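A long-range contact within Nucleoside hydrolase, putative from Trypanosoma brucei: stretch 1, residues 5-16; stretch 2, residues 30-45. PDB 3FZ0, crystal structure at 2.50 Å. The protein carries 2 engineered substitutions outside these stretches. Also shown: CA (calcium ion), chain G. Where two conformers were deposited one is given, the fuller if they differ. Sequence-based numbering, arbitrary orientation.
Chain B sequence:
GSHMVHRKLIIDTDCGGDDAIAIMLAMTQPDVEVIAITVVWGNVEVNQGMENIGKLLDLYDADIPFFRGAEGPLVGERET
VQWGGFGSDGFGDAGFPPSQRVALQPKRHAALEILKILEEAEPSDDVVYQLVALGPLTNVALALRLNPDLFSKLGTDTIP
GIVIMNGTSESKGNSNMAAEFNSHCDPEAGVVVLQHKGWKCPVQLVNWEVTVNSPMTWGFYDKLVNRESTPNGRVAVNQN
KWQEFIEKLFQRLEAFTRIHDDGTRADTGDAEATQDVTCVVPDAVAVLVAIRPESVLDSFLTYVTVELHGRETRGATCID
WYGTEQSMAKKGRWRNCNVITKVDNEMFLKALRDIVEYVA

Stretch 1 (5-16) VHRKLIIDTDCG
Stretch 2 (30-45) PDVEVIAITVVWGNVE

Strands 6-13 and 32-39 run parallel as neighbours in a sheet, their N-to-C directions 33° apart. The two stretches bury 1152 Å² between them, both sides summed. Backbone angles are extended, as at Leu9 (phi/psi -110/142) and Ile37 (-119/123). The register pairs Arg7 with Val32, Lys8 with Glu33 and Leu9 with Val34. A beta bulge at Ile35 (phi/psi -99/-15) shifts it by one, so Ile10 pairs with Ala36, Ile11 with Ile37, Asp12 with Thr38 and Thr13 with Val39.

Odd residues of the first strand satisfy both backbone polar atoms across the contact. Arg7 N donates to Asp31 O (2.8 Å), and Arg7 O accepts from Glu33 N (2.8 Å). Leu9 N donates to Glu33 O (2.8 Å); Leu9 O accepts from Ile35 N (2.9 Å). Past the bulge, Ile11 N reaches Ala36 O (3.0 Å) and Thr38 N reaches Ile11 O (2.8 Å). Thr13 N to Thr38 O (2.8 Å) and Val40 N to Thr13 O (2.7 Å) close the ladder.

On one face, Leu9 (m, t) packs CG against Val32 CG1 at 4.1 Å. Ile11 (m, t) places CD1 3.7 Å from Val34 CG2. These branched apolar chains suit the buried part of this face; Arg7 starts there too, but its end leads away, with NH1 bonded elsewhere in the structure.

The other face carries two polar pairs, separated by apolar Ile10 and Ala36. Lys8 (m, m, t, t) forms a salt bridge from NZ to Glu33 OE1 (2.7 Å), near the exposed end. Deeper, Thr38 OG1 (chi1 p) donates to Asp12 OD2 (2.5 Å; Asp12 chi1 t), giving the buried carboxylate a partner in addition to one elsewhere in the structure.

Beyond the strands, Asp14 (chi1 p) divides its carboxylate. Asp14 OD2 accepts from Asn43 N (2.7 Å), while Asp14 OD1 binds the calcium ion CA at 2.4 Å. Three waters and atoms elsewhere in the structure also bind the ion. Gly42 (phi/psi 160/-106) fits here because an ideal CB would clash, 2.2 Å from Asp14 OD2. Cys15, with CB toward stretch 2, places SG 3.8 Å from Val39 CG1. Cys15 N donates to Thr13 OG1 (2.9 Å).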

ATOM      1  N   VAL B   5     -27.726  28.610  25.381  1.00 64.27           N
ATOM      2  CA  VAL B   5     -27.186  28.052  24.088  1.00 65.02           C
ATOM      3  C   VAL B   5     -27.924  26.801  23.663  1.00 64.69           C
ATOM      4  O   VAL B   5     -27.838  25.752  24.312  1.00 65.79           O
ATOM      5  CB  VAL B   5     -25.705  27.664  24.169  1.00 65.34           C
ATOM      6  CG1 VAL B   5     -25.261  26.943  22.896  1.00 64.78           C
ATOM      7  CG2 VAL B   5     -24.824  28.905  24.442  1.00 67.76           C
ATOM      8  N   HIS B   6     -28.630  26.903  22.553  1.00 63.72           N
ATOM      9  CA  HIS B   6     -29.419  25.816  21.987  0.50 62.65           C
ATOM     10  C   HIS B   6     -28.583  25.102  20.941  1.00 62.74           C
ATOM     11  O   HIS B   6     -28.007  25.746  20.099  1.00 63.00           O
ATOM     12  CB  HIS B   6     -30.649  26.396  21.281  0.50 61.96           C
ATOM     13  CG  HIS B   6     -31.683  26.951  22.204  0.50 59.43           C
ATOM     14  ND1 HIS B   6     -31.454  27.161  23.545  0.50 58.51           N
ATOM     15  CD2 HIS B   6     -32.948  27.374  21.966  0.50 57.61           C
ATOM     16  CE1 HIS B   6     -32.539  27.672  24.100  0.50 57.44           C
ATOM     17  NE2 HIS B   6     -33.458  27.811  23.163  0.50 56.81           N
ATOM     18  N   ARG B   7     -28.547  23.795  20.972  1.00 62.61           N
ATOM     19  CA  ARG B   7     -27.840  23.037  19.969  1.00 62.68           C
ATOM     20  C   ARG B   7     -28.836  22.451  18.964  1.00 62.80           C
ATOM     21  O   ARG B   7     -29.884  21.933  19.334  1.00 62.58           O
ATOM     22  CB  ARG B   7     -27.025  21.918  20.636  1.00 62.67           C
ATOM     23  CG  ARG B   7     -25.749  22.395  21.319  1.00 62.71           C
ATOM     24  CD  ARG B   7     -25.188  21.385  22.300  1.00 63.94           C
ATOM     25  NE  ARG B   7     -24.378  22.031  23.332  1.00 65.39           N
ATOM     26  CZ  ARG B   7     -23.060  22.155  23.256  1.00 64.96           C
ATOM     27  NH1 ARG B   7     -22.416  21.672  22.207  1.00 65.89           N
ATOM     28  NH2 ARG B   7     -22.387  22.751  24.224  1.00 64.65           N
ATOM     29  N   LYS B   8     -28.500  22.532  17.685  1.00 63.01           N
ATOM     30  CA  LYS B   8     -29.267  21.862  16.640  1.00 63.16           C
ATOM     31  C   LYS B   8     -28.352  20.816  16.067  1.00 62.89           C
ATOM     32  O   LYS B   8     -27.291  21.149  15.560  1.00 63.72           O
ATOM     33  CB  LYS B   8     -29.681  22.849  15.535  1.00 63.13           C
ATOM     34  CG  LYS B   8     -30.381  24.117  16.013  1.00 64.23           C
ATOM     35  CD  LYS B   8     -31.635  23.773  16.783  1.00 66.71           C
ATOM     36  CE  LYS B   8     -32.486  25.015  17.084  1.00 68.25           C
ATOM     37  NZ  LYS B   8     -33.447  24.683  18.203  1.00 67.31           N
ATOM     38  N   LEU B   9     -28.726  19.552  16.155  1.00 63.10           N
ATOM     39  CA  LEU B   9     -27.850  18.481  15.661  1.00 63.43           C
ATOM     40  C   LEU B   9     -28.335  17.786  14.410  1.00 63.48           C
ATOM     41  O   LEU B   9     -29.510  17.551  14.231  1.00 64.36           O
ATOM     42  CB  LEU B   9     -27.624  17.406  16.705  1.00 63.29           C
ATOM     43  CG  LEU B   9     -27.245  17.709  18.141  1.00 64.40           C
ATOM     44  CD1 LEU B   9     -26.687  16.387  18.723  1.00 64.35           C
ATOM     45  CD2 LEU B   9     -26.227  18.837  18.249  1.00 65.02           C
ATOM     46  N   ILE B  10     -27.395  17.464  13.546  1.00 63.93           N
ATOM     47  CA  ILE B  10     -27.571  16.510  12.465  1.00 63.58           C
ATOM     48  C   ILE B  10     -26.903  15.254  12.992  1.00 63.71           C
ATOM     49  O   ILE B  10     -25.773  15.293  13.490  1.00 64.28           O
ATOM     50  CB  ILE B  10     -26.844  16.984  11.186  1.00 63.36           C
ATOM     51  CG1 ILE B  10     -27.292  18.403  10.807  1.00 63.09           C
ATOM     52  CG2 ILE B  10     -27.043  15.990  10.043  1.00 63.14           C
ATOM     53  CD1 ILE B  10     -26.356  19.079   9.818  1.00 63.70           C
ATOM     54  N   ILE B  11     -27.598  14.136  12.939  1.00 63.62           N
ATOM     55  CA  ILE B  11     -26.981  12.903  13.386  1.00 63.82           C
ATOM     56  C   ILE B  11     -26.918  11.942  12.203  1.00 64.04           C
ATOM     57  O   ILE B  11     -27.939  11.575  11.591  1.00 64.08           O
ATOM     58  CB  ILE B  11     -27.705  12.272  14.614  1.00 63.93           C
ATOM     59  CG1 ILE B  11     -27.580  13.190  15.829  1.00 64.02           C
ATOM     60  CG2 ILE B  11     -27.105  10.880  14.939  1.00 63.27           C
ATOM     61  CD1 ILE B  11     -28.436  12.793  17.000  1.00 63.20           C
ATOM     62  N   ASP B  12     -25.702  11.581  11.842  1.00 63.95           N
ATOM     63  CA  ASP B  12     -25.486  10.637  10.754  1.00 63.66           C
ATOM     64  C   ASP B  12     -25.191   9.309  11.379  1.00 63.04           C
ATOM     65  O   ASP B  12     -24.359   9.225  12.264  1.00 62.99           O
ATOM     66  CB  ASP B  12     -24.348  11.103   9.857  1.00 63.86           C
ATOM     67  CG  ASP B  12     -24.239  10.277   8.600  1.00 65.78           C
ATOM     68  OD1 ASP B  12     -23.482   9.287   8.651  1.00 68.49           O
ATOM     69  OD2 ASP B  12     -24.916  10.574   7.588  1.00 67.46           O
ATOM     70  N   THR B  13     -25.881   8.272  10.929  1.00 62.89           N
ATOM     71  CA  THR B  13     -25.926   7.035  11.678  1.00 63.65           C
ATOM     72  C   THR B  13     -26.152   5.782  10.823  1.00 64.30           C
ATOM     73  O   THR B  13     -26.829   5.834   9.782  1.00 64.83           O
ATOM     74  CB  THR B  13     -27.033   7.103  12.817  1.00 63.79           C
ATOM     75  OG1 THR B  13     -27.079   5.862  13.528  1.00 63.06           O
ATOM     76  CG2 THR B  13     -28.407   7.376  12.236  1.00 62.63           C
ATOM     77  N   ASP B  14     -25.593   4.662  11.275  1.00 64.72           N
ATOM     78  CA  ASP B  14     -25.887   3.375  10.670  1.00 65.55           C
ATOM     79  C   ASP B  14     -26.860   2.514  11.507  1.00 66.27           C
ATOM     80  O   ASP B  14     -26.987   1.297  11.285  1.00 66.84           O
ATOM     81  CB  ASP B  14     -24.613   2.601  10.295  1.00 65.18           C
ATOM     82  CG  ASP B  14     -23.809   2.108  11.509  1.00 65.63           C
ATOM     83  OD1 ASP B  14     -23.833   2.744  12.583  1.00 66.21           O
ATOM     84  OD2 ASP B  14     -23.113   1.082  11.380  1.00 65.11           O
ATOM     85  N   CYS B  15     -27.516   3.142  12.479  1.00 66.26           N
ATOM     86  CA  CYS B  15     -28.803   2.647  12.994  1.00 66.94           C
ATOM     87  C   CYS B  15     -28.759   1.333  13.760  1.00 66.29           C
ATOM     88  O   CYS B  15     -29.697   0.532  13.686  1.00 65.92           O
ATOM     89  CB  CYS B  15     -29.827   2.553  11.856  1.00 67.01           C
ATOM     90  SG  CYS B  15     -29.755   4.007  10.775  1.00 71.88           S
ATOM     91  N   GLY B  16     -27.657   1.105  14.471  1.00 65.87           N
ATOM     92  CA  GLY B  16     -27.549  -0.028  15.391  1.00 65.12           C
ATOM     93  C   GLY B  16     -28.041   0.298  16.805  1.00 65.21           C
ATOM     94  O   GLY B  16     -28.519   1.408  17.082  1.00 64.64           O
ATOM     95  N   PRO B  30     -31.805  18.727  27.681  1.00 66.18           N
ATOM     96  CA  PRO B  30     -32.383  20.055  27.427  1.00 66.22           C
ATOM     97  C   PRO B  30     -31.482  20.930  26.546  1.00 65.72           C
ATOM     98  O   PRO B  30     -30.286  20.706  26.474  1.00 65.57           O
ATOM     99  CB  PRO B  30     -32.543  20.644  28.831  1.00 66.07           C
ATOM    100  CG  PRO B  30     -31.483  19.937  29.664  1.00 66.16           C
ATOM    101  CD  PRO B  30     -31.297  18.575  29.056  1.00 66.32           C
ATOM    102  N   ASP B  31     -32.069  21.900  25.862  1.00 65.76           N
ATOM    103  CA  ASP B  31     -31.320  22.826  24.971  1.00 65.76           C
ATOM    104  C   ASP B  31     -30.670  22.126  23.781  1.00 65.49           C
ATOM    105  O   ASP B  31     -29.724  22.643  23.195  1.00 65.52           O
ATOM    106  CB  ASP B  31     -30.268  23.638  25.748  1.00 65.99           C
ATOM    107  CG  ASP B  31     -30.880  24.562  26.786  1.00 67.79           C
ATOM    108  OD1 ASP B  31     -31.935  25.203  26.546  1.00 69.34           O
ATOM    109  OD2 ASP B  31     -30.280  24.645  27.864  1.00 71.28           O
ATOM    110  N   VAL B  32     -31.168  20.930  23.452  1.00 65.05           N
ATOM    111  CA  VAL B  32     -30.722  20.170  22.297  1.00 64.34           C
ATOM    112  C   VAL B  32     -31.952  19.834  21.464  1.00 64.96           C
ATOM    113  O   VAL B  32     -33.019  19.438  22.002  1.00 64.88           O
ATOM    114  CB  VAL B  32     -29.995  18.846  22.689  1.00 64.43           C
ATOM    115  CG1 VAL B  32     -29.671  18.038  21.453  1.00 63.02           C
ATOM    116  CG2 VAL B  32     -28.715  19.109  23.460  1.00 63.28           C
ATOM    117  N   GLU B  33     -31.799  19.991  20.154  1.00 64.91           N
ATOM    118  CA  GLU B  33     -32.802  19.592  19.183  1.00 65.24           C
ATOM    119  C   GLU B  33     -32.147  18.856  17.997  1.00 64.79           C
ATOM    120  O   GLU B  33     -31.299  19.425  17.278  1.00 64.90           O
ATOM    121  CB  GLU B  33     -33.573  20.796  18.673  1.00 65.02           C
ATOM    122  CG  GLU B  33     -34.801  20.409  17.853  1.00 67.09           C
ATOM    123  CD  GLU B  33     -35.401  21.545  17.036  1.00 68.84           C
ATOM    124  OE1 GLU B  33     -35.020  22.731  17.201  1.00 70.92           O
ATOM    125  OE2 GLU B  33     -36.265  21.228  16.192  1.00 72.53           O
ATOM    126  N   VAL B  34     -32.539  17.593  17.799  1.00 63.59           N
ATOM    127  CA  VAL B  34     -32.129  16.839  16.621  1.00 62.29           C
ATOM    128  C   VAL B  34     -32.987  17.329  15.464  1.00 62.11           C
ATOM    129  O   VAL B  34     -34.200  17.151  15.486  1.00 61.64           O
ATOM    130  CB  VAL B  34     -32.343  15.334  16.809  1.00 62.17           C
ATOM    131  CG1 VAL B  34     -32.121  14.585  15.501  1.00 60.89           C
ATOM    132  CG2 VAL B  34     -31.413  14.813  17.891  1.00 60.73           C
ATOM    133  N   ILE B  35     -32.362  17.969  14.474  1.00 61.12           N
ATOM    134  CA  ILE B  35     -33.115  18.535  13.349  1.00 60.71           C
ATOM    135  C   ILE B  35     -33.120  17.645  12.101  1.00 60.73           C
ATOM    136  O   ILE B  35     -33.939  17.862  11.212  1.00 61.25           O
ATOM    137  CB  ILE B  35     -32.685  19.991  12.974  1.00 60.29           C
ATOM    138  CG1 ILE B  35     -31.193  20.076  12.632  1.00 60.61           C
ATOM    139  CG2 ILE B  35     -32.985  20.922  14.089  1.00 60.13           C
ATOM    140  CD1 ILE B  35     -30.776  21.415  11.962  1.00 60.23           C
ATOM    141  N   ALA B  36     -32.225  16.656  12.043  1.00 60.07           N
ATOM    142  CA  ALA B  36     -32.195  15.697  10.917  1.00 60.10           C
ATOM    143  C   ALA B  36     -31.377  14.482  11.246  1.00 59.96           C
ATOM    144  O   ALA B  36     -30.364  14.585  11.941  1.00 59.69           O
ATOM    145  CB  ALA B  36     -31.655  16.340   9.620  1.00 59.88           C
ATOM    146  N   ILE B  37     -31.836  13.330  10.753  1.00 59.45           N
ATOM    147  CA  ILE B  37     -31.127  12.079  10.918  1.00 58.77           C
ATOM    148  C   ILE B  37     -30.807  11.588   9.515  1.00 59.43           C
ATOM    149  O   ILE B  37     -31.693  11.472   8.651  1.00 59.24           O
ATOM    150  CB  ILE B  37     -31.953  11.050  11.717  1.00 58.88           C
ATOM    151  CG1 ILE B  37     -32.134  11.564  13.171  1.00 58.56           C
ATOM    152  CG2 ILE B  37     -31.306   9.654  11.640  1.00 56.88           C
ATOM    153  CD1 ILE B  37     -33.087  10.717  14.062  1.00 58.30           C
ATOM    154  N   THR B  38     -29.524  11.373   9.256  1.00 60.00           N
ATOM    155  CA  THR B  38     -29.097  10.916   7.953  1.00 60.60           C
ATOM    156  C   THR B  38     -28.543   9.504   8.124  1.00 61.01           C
ATOM    157  O   THR B  38     -27.736   9.228   9.014  1.00 61.63           O
ATOM    158  CB  THR B  38     -28.058  11.847   7.334  1.00 60.63           C
ATOM    159  OG1 THR B  38     -26.933  11.934   8.211  1.00 61.70           O
ATOM    160  CG2 THR B  38     -28.657  13.221   7.147  1.00 60.25           C
ATOM    161  N   VAL B  39     -29.011   8.602   7.277  1.00 60.97           N
ATOM    162  CA  VAL B  39     -28.731   7.175   7.450  1.00 60.62           C
ATOM    163  C   VAL B  39     -27.582   6.757   6.531  1.00 60.84           C
ATOM    164  O   VAL B  39     -27.531   7.135   5.353  1.00 60.52           O
ATOM    165  CB  VAL B  39     -30.026   6.348   7.195  1.00 60.18           C
ATOM    166  CG1 VAL B  39     -29.728   4.855   7.105  1.00 58.46           C
ATOM    167  CG2 VAL B  39     -31.033   6.670   8.276  1.00 59.68           C
ATOM    168  N   VAL B  40     -26.656   5.975   7.076  1.00 60.87           N
ATOM    169  CA  VAL B  40     -25.547   5.479   6.262  1.00 60.15           C
ATOM    170  C   VAL B  40     -25.459   3.970   6.449  1.00 60.50           C
ATOM    171  O   VAL B  40     -25.889   3.462   7.471  1.00 59.81           O
ATOM    172  CB  VAL B  40     -24.225   6.220   6.605  1.00 60.15           C
ATOM    173  CG1 VAL B  40     -23.781   5.937   8.025  1.00 57.84           C
ATOM    174  CG2 VAL B  40     -23.136   5.913   5.613  1.00 59.17           C
ATOM    175  N   TRP B  41     -24.931   3.270   5.438  1.00 61.08           N
ATOM    176  CA  TRP B  41     -24.581   1.840   5.535  1.00 61.05           C
ATOM    177  C   TRP B  41     -23.570   1.642   6.690  1.00 61.54           C
ATOM    178  O   TRP B  41     -22.977   2.612   7.177  1.00 61.18           O
ATOM    179  CB  TRP B  41     -23.995   1.353   4.209  1.00 60.15           C
ATOM    180  CG  TRP B  41     -22.606   1.819   4.015  1.00 60.82           C
ATOM    181  CD1 TRP B  41     -22.198   3.044   3.546  1.00 60.24           C
ATOM    182  CD2 TRP B  41     -21.410   1.093   4.314  1.00 60.97           C
ATOM    183  NE1 TRP B  41     -20.843   3.118   3.535  1.00 59.72           N
ATOM    184  CE2 TRP B  41     -20.323   1.933   3.991  1.00 60.66           C
ATOM    185  CE3 TRP B  41     -21.148  -0.197   4.790  1.00 59.07           C
ATOM    186  CZ2 TRP B  41     -18.993   1.527   4.141  1.00 60.15           C
ATOM    187  CZ3 TRP B  41     -19.816  -0.599   4.936  1.00 60.54           C
ATOM    188  CH2 TRP B  41     -18.762   0.258   4.619  1.00 59.57           C
ATOM    189  N   GLY B  42     -23.395   0.392   7.133  1.00 62.23           N
ATOM    190  CA  GLY B  42     -22.453   0.047   8.191  1.00 62.77           C
ATOM    191  C   GLY B  42     -22.806  -1.296   8.812  1.00 64.14           C
ATOM    192  O   GLY B  42     -22.585  -2.368   8.202  1.00 64.19           O
ATOM    193  N   ASN B  43     -23.364  -1.267  10.021  1.00 64.63           N
ATOM    194  CA  ASN B  43     -23.800  -2.509  10.643  1.00 66.43           C
ATOM    195  C   ASN B  43     -25.130  -3.071  10.141  1.00 66.61           C
ATOM    196  O   ASN B  43     -25.389  -4.274  10.255  1.00 66.95           O
ATOM    197  CB  ASN B  43     -23.723  -2.431  12.162  1.00 67.35           C
ATOM    198  CG  ASN B  43     -22.282  -2.631  12.669  1.00 71.05           C
ATOM    199  OD1 ASN B  43     -21.576  -3.593  12.261  1.00 73.65           O
ATOM    200  ND2 ASN B  43     -21.827  -1.714  13.523  1.00 72.22           N
ATOM    201  N   VAL B  44     -25.951  -2.201   9.555  1.00 66.53           N
ATOM    202  CA  VAL B  44     -27.103  -2.632   8.789  1.00 66.40           C
ATOM    203  C   VAL B  44     -27.216  -1.861   7.496  1.00 66.21           C
ATOM    204  O   VAL B  44     -26.712  -0.741   7.360  1.00 66.09           O
ATOM    205  CB  VAL B  44     -28.438  -2.540   9.583  1.00 67.00           C
ATOM    206  CG1 VAL B  44     -28.349  -3.446  10.841  1.00 68.29           C
ATOM    207  CG2 VAL B  44     -28.786  -1.098   9.938  1.00 65.47           C
ATOM    208  N   GLU B  45     -27.873  -2.490   6.538  1.00 65.84           N
ATOM    209  CA  GLU B  45     -28.124  -1.868   5.267  1.00 66.44           C
ATOM    210  C   GLU B  45     -29.076  -0.658   5.391  1.00 65.75           C
ATOM    211  O   GLU B  45     -29.990  -0.653   6.225  1.00 65.48           O
ATOM    212  CB  GLU B  45     -28.636  -2.937   4.296  1.00 67.19           C
ATOM    213  CG  GLU B  45     -28.007  -2.863   2.887  1.00 72.97           C
ATOM    214  CD  GLU B  45     -26.671  -2.074   2.847  1.00 79.70           C
ATOM    215  OE1 GLU B  45     -26.631  -0.919   2.276  1.00 79.65           O
ATOM    216  OE2 GLU B  45     -25.686  -2.627   3.417  1.00 82.05           O
TER
HETATM  217 CA    CA G 400     -23.003   3.318  14.809  1.00 62.36          CA
HETATM  218  O   HOH W   1     -20.862   3.464  15.625  1.00 33.86           O
HETATM  219  O   HOH W   2     -21.417   1.831  13.210  1.00 45.13           O
HETATM  220  O   HOH W   3     -22.886   1.218  16.062  1.00 28.67           O